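Local coordinates for protein macrolide 2'-phosphotransferase MphH (Brachybacterium faecium, PDB 5UXD) that binds the macrolide azithromycin and probably inactivates such antibiotics by transferring a phosphate from a nucleotide to the drug's 2'-hydroxyl, at residues Q152-W157 with G186-H191; Q159-V164 with A270-G275; A166-A171 with A289-L294; F231-A236 with H262-F267. All coordinates share one frame; numbering follows the deposited sequence. Where two conformers were deposited one is given.

Interaction 1: residues Q152-W157 with G186-H191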
# COMPACT_ATOMS: atom_id res chain seq x y z
N GLN A 152 -4.71 -15.31 14.09
CA GLN A 152 -3.65 -15.51 13.10
C GLN A 152 -2.83 -14.24 12.90
O GLN A 152 -1.65 -14.33 12.55
CB GLN A 152 -4.25 -15.95 11.76
CG GLN A 152 -4.83 -17.35 11.75
CD GLN A 152 -5.60 -17.63 10.47
OE1 GLN A 152 -6.43 -16.82 10.05
NE2 GLN A 152 -5.34 -18.77 9.85
N VAL A 153 -3.43 -13.06 13.11
CA VAL A 153 -2.65 -11.82 13.04
C VAL A 153 -1.54 -11.84 14.08
O VAL A 153 -0.37 -11.59 13.77
CB VAL A 153 -3.56 -10.59 13.23
CG1 VAL A 153 -2.71 -9.34 13.40
CG2 VAL A 153 -4.53 -10.39 12.04
N ARG A 154 -1.86 -12.16 15.34
CA ARG A 154 -0.85 -12.16 16.40
C ARG A 154 0.12 -13.32 16.22
O ARG A 154 1.34 -13.16 16.43
CB ARG A 154 -1.55 -12.24 17.75
CG ARG A 154 -0.69 -11.90 18.94
CD ARG A 154 -1.59 -11.56 20.12
NE ARG A 154 -0.83 -11.25 21.31
CZ ARG A 154 -1.39 -10.95 22.48
NH1 ARG A 154 -2.71 -10.92 22.60
NH2 ARG A 154 -0.62 -10.68 23.53
N GLY A 155 -0.39 -14.49 15.84
CA GLY A 155 0.48 -15.63 15.67
C GLY A 155 1.47 -15.46 14.53
O GLY A 155 2.59 -15.98 14.60
N ALA A 156 1.06 -14.75 13.47
CA ALA A 156 1.97 -14.49 12.36
C ALA A 156 3.14 -13.63 12.80
O ALA A 156 4.29 -13.90 12.45
CB ALA A 156 1.22 -13.82 11.22
N TRP A 157 2.87 -12.59 13.60
CA TRP A 157 3.97 -11.78 14.10
C TRP A 157 4.88 -12.59 15.02
O TRP A 157 6.10 -12.42 15.00
CB TRP A 157 3.42 -10.56 14.82
CG TRP A 157 3.02 -9.45 13.90
CD1 TRP A 157 1.73 -9.10 13.56
CD2 TRP A 157 3.88 -8.53 13.23
NE1 TRP A 157 1.76 -8.02 12.70
CE2 TRP A 157 3.06 -7.65 12.50
CE3 TRP A 157 5.27 -8.37 13.18
CZ2 TRP A 157 3.59 -6.62 11.71
CZ3 TRP A 157 5.79 -7.35 12.40
CH2 TRP A 157 4.95 -6.49 11.68
N GLY A 186 -3.23 -5.76 25.41
CA GLY A 186 -3.92 -4.52 25.11
C GLY A 186 -3.66 -3.95 23.73
O GLY A 186 -4.46 -3.14 23.25
N CYS A 187 -2.57 -4.36 23.07
CA CYS A 187 -2.25 -3.83 21.74
C CYS A 187 -3.08 -4.46 20.63
O CYS A 187 -3.25 -3.84 19.57
CB CYS A 187 -0.77 -4.07 21.40
SG CYS A 187 0.39 -2.89 22.09
N TRP A 188 -3.57 -5.67 20.83
CA TRP A 188 -3.85 -6.47 19.65
C TRP A 188 -5.33 -6.45 19.28
O TRP A 188 -6.20 -6.37 20.16
CB TRP A 188 -3.38 -7.92 19.86
CG TRP A 188 -1.90 -7.92 19.90
CD1 TRP A 188 -1.11 -7.73 21.01
CD2 TRP A 188 -1.02 -8.03 18.79
NE1 TRP A 188 0.22 -7.74 20.64
CE2 TRP A 188 0.30 -7.92 19.28
CE3 TRP A 188 -1.21 -8.23 17.42
CZ2 TRP A 188 1.42 -8.00 18.45
CZ3 TRP A 188 -0.10 -8.31 16.59
CH2 TRP A 188 1.20 -8.20 17.11
N PRO A 189 -5.62 -6.54 17.98
CA PRO A 189 -7.01 -6.42 17.52
C PRO A 189 -7.85 -7.63 17.90
O PRO A 189 -7.36 -8.75 17.99
CB PRO A 189 -6.88 -6.31 16.00
CG PRO A 189 -5.56 -7.00 15.69
CD PRO A 189 -4.67 -6.64 16.85
N GLY A 190 -9.15 -7.37 18.08
CA GLY A 190 -10.14 -8.40 18.33
C GLY A 190 -11.05 -8.66 17.15
O GLY A 190 -12.01 -9.44 17.29
N HIS A 191 -10.81 -8.04 16.00
CA HIS A 191 -11.57 -8.29 14.78
C HIS A 191 -10.66 -7.97 13.61
O HIS A 191 -9.72 -7.17 13.73
CB HIS A 191 -12.87 -7.47 14.72
CG HIS A 191 -12.67 -5.99 14.53
ND1 HIS A 191 -12.07 -5.19 15.48
CD2 HIS A 191 -13.00 -5.17 13.50
CE1 HIS A 191 -12.04 -3.94 15.04
NE2 HIS A 191 -12.59 -3.90 13.84

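Interaction 2: residues Q159-V164 with A270-G275. With ZIT (azithromycin), chain C.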
# COMPACT_ATOMS: atom_id res chain seq x y z
N GLN A 159 5.42 -15.89 14.85
CA GLN A 159 6.14 -16.79 13.95
C GLN A 159 7.22 -16.03 13.19
O GLN A 159 8.32 -16.56 12.98
CB GLN A 159 5.16 -17.45 12.99
CG GLN A 159 5.80 -18.27 11.91
CD GLN A 159 4.89 -19.37 11.40
OE1 GLN A 159 4.39 -19.31 10.28
NE2 GLN A 159 4.65 -20.37 12.24
N ASP A 160 6.86 -14.83 12.74
CA ASP A 160 7.78 -14.01 11.95
C ASP A 160 9.02 -13.66 12.76
O ASP A 160 10.15 -13.73 12.26
CB ASP A 160 7.08 -12.74 11.48
CG ASP A 160 6.06 -13.00 10.36
OD1 ASP A 160 5.98 -14.13 9.85
OD2 ASP A 160 5.32 -12.05 10.00
N LEU A 161 8.83 -13.24 14.02
CA LEU A 161 9.97 -12.98 14.89
C LEU A 161 10.83 -14.22 15.03
O LEU A 161 12.07 -14.14 15.02
CB LEU A 161 9.48 -12.49 16.25
CG LEU A 161 10.56 -12.30 17.33
CD1 LEU A 161 11.61 -11.32 16.85
CD2 LEU A 161 9.95 -11.85 18.64
N ALA A 162 10.21 -15.40 15.18
CA ALA A 162 10.99 -16.61 15.37
C ALA A 162 11.76 -16.97 14.11
O ALA A 162 12.93 -17.34 14.17
CB ALA A 162 10.09 -17.76 15.80
N ARG A 163 11.11 -16.85 12.95
CA ARG A 163 11.78 -17.20 11.70
C ARG A 163 12.93 -16.25 11.40
O ARG A 163 14.02 -16.69 11.04
CB ARG A 163 10.77 -17.22 10.56
CG ARG A 163 9.86 -18.43 10.61
CD ARG A 163 8.83 -18.43 9.50
NE ARG A 163 8.15 -19.72 9.44
CZ ARG A 163 7.09 -19.97 8.68
NH1 ARG A 163 6.57 -19.00 7.92
NH2 ARG A 163 6.54 -21.18 8.69
N VAL A 164 12.70 -14.94 11.57
CA VAL A 164 13.76 -13.96 11.32
C VAL A 164 14.89 -14.15 12.31
O VAL A 164 16.06 -14.19 11.94
CB VAL A 164 13.19 -12.53 11.35
CG1 VAL A 164 14.33 -11.48 11.26
CG2 VAL A 164 12.20 -12.31 10.23
N ALA A 270 9.32 -2.92 11.61
CA ALA A 270 9.67 -2.93 10.19
C ALA A 270 10.92 -3.75 9.88
O ALA A 270 10.94 -4.40 8.82
CB ALA A 270 9.85 -1.49 9.69
N PRO A 271 11.97 -3.78 10.71
CA PRO A 271 13.12 -4.66 10.37
C PRO A 271 12.74 -6.12 10.21
O PRO A 271 13.39 -6.83 9.44
CB PRO A 271 14.09 -4.44 11.54
CG PRO A 271 13.77 -3.01 12.01
CD PRO A 271 12.28 -2.93 11.88
N LEU A 272 11.70 -6.59 10.92
CA LEU A 272 11.28 -7.96 10.67
C LEU A 272 10.66 -8.12 9.29
O LEU A 272 10.88 -9.14 8.62
CB LEU A 272 10.28 -8.43 11.73
CG LEU A 272 10.79 -8.62 13.16
CD1 LEU A 272 9.62 -8.92 14.13
CD2 LEU A 272 11.85 -9.71 13.22
N GLY A 273 9.94 -7.13 8.79
CA GLY A 273 9.48 -7.19 7.41
C GLY A 273 10.63 -7.26 6.42
O GLY A 273 10.55 -7.97 5.41
N TYR A 274 11.70 -6.50 6.67
CA TYR A 274 12.89 -6.58 5.83
C TYR A 274 13.50 -7.98 5.87
O TYR A 274 13.92 -8.51 4.84
CB TYR A 274 13.93 -5.54 6.28
CG TYR A 274 14.59 -4.75 5.17
CD1 TYR A 274 14.97 -5.36 3.98
CD2 TYR A 274 14.85 -3.39 5.32
CE1 TYR A 274 15.58 -4.63 2.96
CE2 TYR A 274 15.45 -2.65 4.31
CZ TYR A 274 15.82 -3.28 3.13
OH TYR A 274 16.42 -2.55 2.12
N GLY A 275 13.57 -8.57 7.07
CA GLY A 275 14.11 -9.92 7.17
C GLY A 275 13.28 -10.92 6.39
O GLY A 275 13.83 -11.76 5.66
C1 ZIT C . 7.86 3.13 4.59
C2 ZIT C . 7.33 1.84 3.87
C3 ZIT C . 8.50 0.89 3.81
C4 ZIT C . 9.12 1.11 2.40
C5 ZIT C . 10.32 0.18 2.15
C6 ZIT C . 11.57 1.02 2.16
C7 ZIT C . 11.79 1.71 0.79
C8 ZIT C . 13.10 2.57 0.84
C9 ZIT C . 12.77 4.08 0.89
N10 ZIT C . 12.43 4.52 2.35
C11 ZIT C . 11.50 5.62 2.44
C12 ZIT C . 10.56 5.40 3.64
C13 ZIT C . 9.30 6.26 3.68
C14 ZIT C . 8.26 5.58 4.57
C15 ZIT C . 7.15 6.56 4.90
C16 ZIT C . 5.97 5.82 5.61
C17 ZIT C . 6.09 1.34 4.55
C18 ZIT C . 8.04 0.93 1.37
C19 ZIT C . 12.77 0.13 2.50
C20 ZIT C . 13.91 2.27 -0.33
C21 ZIT C . 13.68 4.75 3.10
C22 ZIT C . 12.23 6.95 2.56
C23 ZIT C . 8.69 6.47 2.29
O1 ZIT C . 8.41 3.03 5.67
O6 ZIT C . 11.48 2.04 3.15
O12 ZIT C . 11.25 5.58 4.85
O13 ZIT C . 9.63 7.55 4.25
O14 ZIT C . 7.68 4.45 3.89
C1A ZIT C . 9.94 -1.85 0.95
C2A ZIT C . 9.58 -2.41 -0.41
C3A ZIT C . 9.15 -3.83 -0.26
C4A ZIT C . 10.19 -4.62 0.41
C5A ZIT C . 10.75 -3.97 1.68
C6A ZIT C . 11.97 -4.65 2.15
C7A ZIT C . 10.00 -4.47 -2.44
C8A ZIT C . 8.21 -5.72 -1.52
O1A ZIT C . 10.20 -0.48 0.90
O2A ZIT C . 8.54 -1.65 -1.03
N3A ZIT C . 8.83 -4.39 -1.62
O5A ZIT C . 11.10 -2.56 1.50
C1B ZIT C . 8.34 -0.87 5.44
C2B ZIT C . 7.32 -1.92 5.81
C3B ZIT C . 7.67 -3.27 5.30
C4B ZIT C . 9.05 -3.64 5.69
C5B ZIT C . 10.03 -2.62 5.20
C6B ZIT C . 11.40 -3.08 5.59
C7B ZIT C . 6.63 -4.31 5.90
C8B ZIT C . 6.38 -3.55 3.27
O1B ZIT C . 8.17 -0.49 4.08
O3B ZIT C . 7.63 -3.28 3.86
O4B ZIT C . 9.41 -4.88 5.03
O5B ZIT C . 9.76 -1.26 5.71

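Interaction 3: residues A166-A171 with A289-L294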
# COMPACT_ATOMS: atom_id res chain seq x y z
N ALA A 166 15.88 -16.79 13.61
CA ALA A 166 16.65 -17.99 13.29
C ALA A 166 17.64 -17.77 12.16
O ALA A 166 18.63 -18.50 12.07
CB ALA A 166 15.71 -19.14 12.92
N GLU A 167 17.40 -16.78 11.30
CA GLU A 167 18.29 -16.52 10.17
C GLU A 167 19.15 -15.28 10.34
O GLU A 167 20.16 -15.16 9.64
CB GLU A 167 17.48 -16.39 8.88
CG GLU A 167 16.79 -17.67 8.46
CD GLU A 167 17.74 -18.60 7.74
OE1 GLU A 167 18.69 -18.10 7.11
OE2 GLU A 167 17.53 -19.83 7.80
N PHE A 168 18.80 -14.38 11.25
CA PHE A 168 19.50 -13.11 11.44
C PHE A 168 19.83 -12.90 12.90
O PHE A 168 19.08 -13.31 13.79
CB PHE A 168 18.66 -11.91 10.99
CG PHE A 168 18.37 -11.85 9.53
CD1 PHE A 168 17.27 -12.52 9.01
CD2 PHE A 168 19.16 -11.10 8.67
CE1 PHE A 168 16.98 -12.46 7.67
CE2 PHE A 168 18.87 -11.03 7.33
CZ PHE A 168 17.78 -11.72 6.82
N GLU A 169 20.95 -12.22 13.15
CA GLU A 169 21.22 -11.70 14.48
C GLU A 169 20.32 -10.50 14.74
O GLU A 169 20.23 -9.59 13.91
CB GLU A 169 22.69 -11.30 14.61
CG GLU A 169 23.29 -11.51 15.99
CD GLU A 169 23.35 -12.97 16.38
OE1 GLU A 169 22.71 -13.34 17.39
OE2 GLU A 169 24.03 -13.74 15.68
N ILE A 170 19.63 -10.50 15.88
CA ILE A 170 18.75 -9.40 16.25
C ILE A 170 19.29 -8.77 17.53
O ILE A 170 19.52 -9.48 18.52
CB ILE A 170 17.29 -9.84 16.44
CG1 ILE A 170 16.77 -10.51 15.16
CG2 ILE A 170 16.41 -8.64 16.84
CD1 ILE A 170 15.35 -11.04 15.28
N ALA A 171 19.50 -7.46 17.51
CA ALA A 171 19.98 -6.76 18.69
C ALA A 171 19.04 -7.03 19.85
O ALA A 171 17.81 -6.97 19.67
CB ALA A 171 20.07 -5.26 18.41
N ALA A 289 20.82 -5.61 3.83
CA ALA A 289 20.06 -4.46 4.30
C ALA A 289 19.18 -4.83 5.50
O ALA A 289 19.09 -4.07 6.46
CB ALA A 289 19.22 -3.88 3.17
N ALA A 290 18.54 -6.00 5.45
CA ALA A 290 17.74 -6.45 6.59
C ALA A 290 18.61 -6.67 7.82
O ALA A 290 18.22 -6.31 8.94
CB ALA A 290 16.97 -7.72 6.23
N ALA A 291 19.80 -7.24 7.63
CA ALA A 291 20.69 -7.49 8.76
C ALA A 291 21.12 -6.20 9.44
O ALA A 291 21.23 -6.14 10.67
CB ALA A 291 21.91 -8.29 8.30
N ALA A 292 21.37 -5.14 8.66
CA ALA A 292 21.75 -3.87 9.27
C ALA A 292 20.61 -3.26 10.07
O ALA A 292 20.87 -2.60 11.09
CB ALA A 292 22.22 -2.89 8.20
N ALA A 293 19.37 -3.45 9.64
CA ALA A 293 18.21 -2.93 10.38
C ALA A 293 17.92 -3.74 11.64
O ALA A 293 17.47 -3.18 12.64
CB ALA A 293 16.97 -2.91 9.49
N LEU A 294 18.19 -5.05 11.60
CA LEU A 294 17.92 -5.93 12.74
C LEU A 294 19.01 -5.87 13.80
O LEU A 294 18.76 -6.24 14.96
CB LEU A 294 17.75 -7.37 12.25
CG LEU A 294 16.47 -7.61 11.43
CD1 LEU A 294 16.63 -8.81 10.50
CD2 LEU A 294 15.23 -7.75 12.34
O HOH W 1 21.48 -8.78 11.65

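Interaction 4: residues F231-A236 with H262-F267. With ZIT (azithromycin), chain C.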
# COMPACT_ATOMS: atom_id res chain seq x y z
N PHE A 231 0.44 4.48 9.67
CA PHE A 231 1.33 5.48 9.09
C PHE A 231 0.93 6.89 9.52
O PHE A 231 1.79 7.74 9.77
CB PHE A 231 1.38 5.33 7.56
CG PHE A 231 1.86 3.96 7.10
CD1 PHE A 231 3.18 3.59 7.25
CD2 PHE A 231 0.96 3.02 6.59
CE1 PHE A 231 3.62 2.32 6.87
CE2 PHE A 231 1.39 1.75 6.21
CZ PHE A 231 2.72 1.41 6.35
N HIS A 232 -0.38 7.14 9.63
CA HIS A 232 -0.85 8.40 10.21
C HIS A 232 -0.44 8.52 11.67
O HIS A 232 -0.01 9.59 12.12
CB HIS A 232 -2.36 8.51 10.05
CG HIS A 232 -2.91 9.89 10.25
ND1 HIS A 232 -3.64 10.25 11.35
CD2 HIS A 232 -2.80 11.01 9.49
CE1 HIS A 232 -3.98 11.52 11.27
NE2 HIS A 232 -3.48 12.01 10.15
N GLN A 233 -0.56 7.43 12.44
CA GLN A 233 -0.25 7.50 13.86
C GLN A 233 1.20 7.88 14.10
O GLN A 233 1.50 8.65 15.02
CB GLN A 233 -0.59 6.18 14.55
CG GLN A 233 -0.66 6.30 16.08
CD GLN A 233 0.72 6.15 16.75
OE1 GLN A 233 1.57 5.41 16.26
NE2 GLN A 233 0.93 6.85 17.86
N VAL A 234 2.12 7.35 13.29
CA VAL A 234 3.53 7.63 13.56
C VAL A 234 3.96 9.00 13.05
O VAL A 234 4.98 9.53 13.52
CB VAL A 234 4.42 6.51 12.99
CG1 VAL A 234 4.15 5.17 13.70
CG2 VAL A 234 4.21 6.37 11.50
N SER A 235 3.20 9.64 12.15
CA SER A 235 3.64 10.89 11.54
C SER A 235 2.88 12.12 12.01
O SER A 235 3.42 13.23 11.93
CB SER A 235 3.56 10.81 10.00
OG SER A 235 2.21 10.77 9.54
N ALA A 236 1.68 11.96 12.49
CA ALA A 236 0.82 13.08 12.86
C ALA A 236 0.91 13.36 14.35
O ALA A 236 1.14 12.45 15.14
CB ALA A 236 -0.63 12.76 12.48
N HIS A 262 -0.14 0.15 19.79
CA HIS A 262 0.08 -0.91 18.81
C HIS A 262 0.70 -0.37 17.51
O HIS A 262 1.65 -0.96 16.98
CB HIS A 262 -1.27 -1.58 18.53
CG HIS A 262 -1.22 -2.75 17.59
ND1 HIS A 262 -0.39 -3.83 17.79
CD2 HIS A 262 -1.93 -3.02 16.48
CE1 HIS A 262 -0.58 -4.71 16.82
NE2 HIS A 262 -1.51 -4.24 16.01
N CYS A 263 0.18 0.74 17.00
CA CYS A 263 0.67 1.30 15.73
C CYS A 263 2.16 1.62 15.80
O CYS A 263 2.92 1.29 14.88
CB CYS A 263 -0.12 2.56 15.34
SG CYS A 263 -1.79 2.31 14.77
N THR A 264 2.59 2.30 16.87
CA THR A 264 4.00 2.68 16.98
C THR A 264 4.89 1.46 17.19
O THR A 264 6.00 1.39 16.64
CB THR A 264 4.17 3.70 18.12
OG1 THR A 264 3.80 4.99 17.63
CG2 THR A 264 5.63 3.75 18.61
N GLU A 265 4.44 0.49 17.99
CA GLU A 265 5.24 -0.73 18.16
C GLU A 265 5.36 -1.47 16.84
O GLU A 265 6.44 -1.96 16.48
CB GLU A 265 4.61 -1.64 19.22
CG GLU A 265 4.67 -1.06 20.62
CD GLU A 265 6.02 -0.44 20.91
OE1 GLU A 265 6.98 -1.20 21.16
OE2 GLU A 265 6.11 0.80 20.88
N MET A 266 4.26 -1.56 16.11
CA MET A 266 4.24 -2.26 14.84
C MET A 266 5.18 -1.61 13.83
O MET A 266 5.87 -2.30 13.10
CB MET A 266 2.82 -2.37 14.30
CG MET A 266 2.70 -3.25 13.07
SD MET A 266 1.04 -3.90 12.85
CE MET A 266 0.06 -2.42 13.05
N PHE A 267 5.17 -0.29 13.79
CA PHE A 267 6.06 0.44 12.88
C PHE A 267 7.51 0.17 13.22
O PHE A 267 8.36 0.06 12.33
CB PHE A 267 5.74 1.93 12.95
CG PHE A 267 6.39 2.75 11.88
CD1 PHE A 267 5.79 2.91 10.65
CD2 PHE A 267 7.59 3.39 12.13
CE1 PHE A 267 6.39 3.68 9.65
CE2 PHE A 267 8.19 4.17 11.14
CZ PHE A 267 7.58 4.31 9.91
C1 ZIT C . 7.86 3.13 4.59
C2 ZIT C . 7.33 1.84 3.87
C3 ZIT C . 8.50 0.89 3.81
C4 ZIT C . 9.12 1.11 2.40
C5 ZIT C . 10.32 0.18 2.15
C6 ZIT C . 11.57 1.02 2.16
C7 ZIT C . 11.79 1.71 0.79
C8 ZIT C . 13.10 2.57 0.84
C9 ZIT C . 12.77 4.08 0.89
N10 ZIT C . 12.43 4.52 2.35
C11 ZIT C . 11.50 5.62 2.44
C12 ZIT C . 10.56 5.40 3.64
C13 ZIT C . 9.30 6.26 3.68
C14 ZIT C . 8.26 5.58 4.57
C15 ZIT C . 7.15 6.56 4.90
C16 ZIT C . 5.97 5.82 5.61
C17 ZIT C . 6.09 1.34 4.55
C18 ZIT C . 8.04 0.93 1.37
C19 ZIT C . 12.77 0.13 2.50
C20 ZIT C . 13.91 2.27 -0.33
C21 ZIT C . 13.68 4.75 3.10
C22 ZIT C . 12.23 6.95 2.56
C23 ZIT C . 8.69 6.47 2.29
O1 ZIT C . 8.41 3.03 5.67
O6 ZIT C . 11.48 2.04 3.15
O12 ZIT C . 11.25 5.58 4.85
O13 ZIT C . 9.63 7.55 4.25
O14 ZIT C . 7.68 4.45 3.89
C1A ZIT C . 9.94 -1.85 0.95
C2A ZIT C . 9.58 -2.41 -0.41
C3A ZIT C . 9.15 -3.83 -0.26
C4A ZIT C . 10.19 -4.62 0.41
C5A ZIT C . 10.75 -3.97 1.68
C6A ZIT C . 11.97 -4.65 2.15
C7A ZIT C . 10.00 -4.47 -2.44
C8A ZIT C . 8.21 -5.72 -1.52
O1A ZIT C . 10.20 -0.48 0.90
O2A ZIT C . 8.54 -1.65 -1.03
N3A ZIT C . 8.83 -4.39 -1.62
O5A ZIT C . 11.10 -2.56 1.50
C1B ZIT C . 8.34 -0.87 5.44
C2B ZIT C . 7.32 -1.92 5.81
C3B ZIT C . 7.67 -3.27 5.30
C4B ZIT C . 9.05 -3.64 5.69
C5B ZIT C . 10.03 -2.62 5.20
C6B ZIT C . 11.40 -3.08 5.59
C7B ZIT C . 6.63 -4.31 5.90
C8B ZIT C . 6.38 -3.55 3.27
O1B ZIT C . 8.17 -0.49 4.08
O3B ZIT C . 7.63 -3.28 3.86
O4B ZIT C . 9.41 -4.88 5.03
O5B ZIT C . 9.76 -1.26 5.71

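Interaction 1: residues Q152-W157 with G186-H191
Arg-154 leaves its helix with CG anti to the backbone N (chi1 -165°) and runs on extended from CG to NE, so that the whole chain reaches across one face of the Trp-188 indole. Trp-188 has CG anti to its own carbonyl carbon, a turn that carries the indole from the loop 186-191 toward helix 150-167. The aliphatic part of the arginine lies over the ring first: CD of Arg-154 is 3.8 Å from the centroid of the Trp-188 five-membered ring, a CH-pi contact over the face. Beyond it the guanidinium settles flat, its plane only 7° from that of the indole, with NE of Arg-154 3.5 Å from CD1 of Trp-188. This is a stacked cation-pi pair, off-centre because CZ has slid past the pyrrole centroid. NH2 of Arg-154 is held further on by a salt bridge to Asp-185 and a hydrogen bond to the carbonyl of Leu-182, which limit the rotation of the group.

In the helical lobe of this kinase-like phosphotransferase, the contact joins helix 150-167 to the loop between helix 172-183 and strand 193-195. At the far edge of the indole, CZ3 of Trp-188 comes 3.6 Å from CD1 of Trp-157 in an offset edge-to-face pair with planes at 60°. CG1 of Val-153 also meets that edge, 4.2 Å from CZ3 of Trp-188, and touches CG of Pro-189 at 4.3 Å. The indole N-H of Trp-188 is bonded to the carbonyl of Trp-181, whose ring also stacks on Trp-188.

Interaction 2: residues Q159-V164 with A270-G275
Apolar contacts carry this helix-helix crossing, nearly all through Leu-272. Its CG stands anti to the carbonyl carbon and chi2 is extended (173°), which carries the branched tip to helix 150-167. CD2 of Leu-272 lies against Val-164, 3.6 Å from its CG1, and it also meets Leu-161, whose CD1 is 4.0 Å from the same CD2. These two partners lie one i to i+3 step apart on their helix. Side chain on backbone adds the rest: CG2 of Val-164 rests 4.2 Å from C of Gly-275, and the lack of a side chain there lets the CA atoms of Val-164 and Gly-275 come within 5.8 Å. The short helix axes pass 9.6 Å apart at 59°.

Ligand contacts occupy another side of 270-275. C6A of azithromycin lies over one face of the Tyr-274 ring, toward its rim, 3.6 Å from CD1 of Tyr-274. Azithromycin O4B sits 3.2 Å from N of Tyr-274 and 3.0 Å from C of Gly-273, a residue with no side chain to crowd this sugar oxygen. One face of the helix packs on the core and another lines the macrolide pocket of this kinase-like helical lobe.

Interaction 3: residues A166-A171 with A289-L294
Leu-294 forms the apolar centre, with its CD1 set over one face of the Phe-168 ring. That methyl is 3.6 Å from CG of Phe-168 and 4.0 Å from the ring centroid, 27° off the normal, a CH-pi contact. Both residues have CG anti to the carbonyl carbon, and the two side chains cross obliquely. Further round the ring, Phe-168 CE2 touches CB of Ala-290 at 4.0 Å, while CB of Ala-291 lies in the plane of the ring at its edge. The other branch of Leu-294, CD2, meets CG1 of Ile-170 at 4.2 Å.

Outward, the backbone takes over. The carbonyl O of Leu-294 accepts a nearly straight hydrogen bond from N of Ala-171 (2.9 Å, 169° at the hydrogen), lying in the carbonyl plane, and CA of Ile-170 approaches the same oxygen at 3.4 Å as a CA-H...O contact. A water donates to both Glu-169 O and Ala-291 O, bridging the two segments.

Ala-171 is the N-cap of helix 172-183, so the last turn of helix 284-294 is tied to the link leaving helix 150-167; Trp-178 of helix 172-183 and Pro-271 of helix 270-281 also pack on Leu-294.

Interaction 4: residues F231-A236 with H262-F267
The two short helical segments cross almost at a right angle (93°), their axes 8.8 Å apart, and the CA atoms of Val-234 and Thr-264 approach to 6.0 Å. Gln-233 makes the polar link. Its CG is anti to the backbone N and the chain then bends at chi2 (-85°), folding the amide over Cys-263 toward Thr-264. The hydroxyl of Thr-264 donates from OG1 to OE1 of Gln-233 at 2.7 Å, in the carbonyl plane and on a lone pair of the oxygen. CB of Cys-263 lies under the bend, 3.7 Å from CB of Gln-233.

Val-234 and Phe-267 make the apolar half. Phe-267 has CG anti to the backbone N, so its ring reaches toward helix 230-235, and CG2 of Val-234 sits over one face, 4.0 Å from the centroid, a CH-pi contact. CG1 of Val-234 presses on the stem instead, 3.7 Å from CB of Phe-267. At the ring edge, CE1 of Phe-267 meets CD1 of Phe-231 at 4.0 Å.

Phe-231 turns on to the drug: its CE1 is 3.5 Å from C17 of azithromycin, and its ring also meets that of Tyr-200, another pocket residue. Behind the contact, helix 238-250 packs on His-232 and Gln-233 through Phe-241, and Arg-177 and Trp-181 of helix 172-183 lie along helix 259-268.

Overall arrangement
From the N terminus, helix 150-167 supplies segments to three contacts in turn. Interaction 1 closes the shortest-range of these loops, returning to 186-191 after helix 172-183. Interactions 2 and 3 open on the same helix and its outgoing link but close only at 270-275 and 289-294, so interactions 1, 2 and 3 all cross one another along the chain. Interaction 4 opens after interaction 1 has closed and lies wholly within the loops of interactions 2 and 3. In space, interaction 1 touches interaction 4 through His-262 and Met-266, and interactions 2 and 3 meet at Leu-294 and Tyr-274. Interactions 2 and 4 both reach azithromycin, through helix 270-281 and helix 230-235.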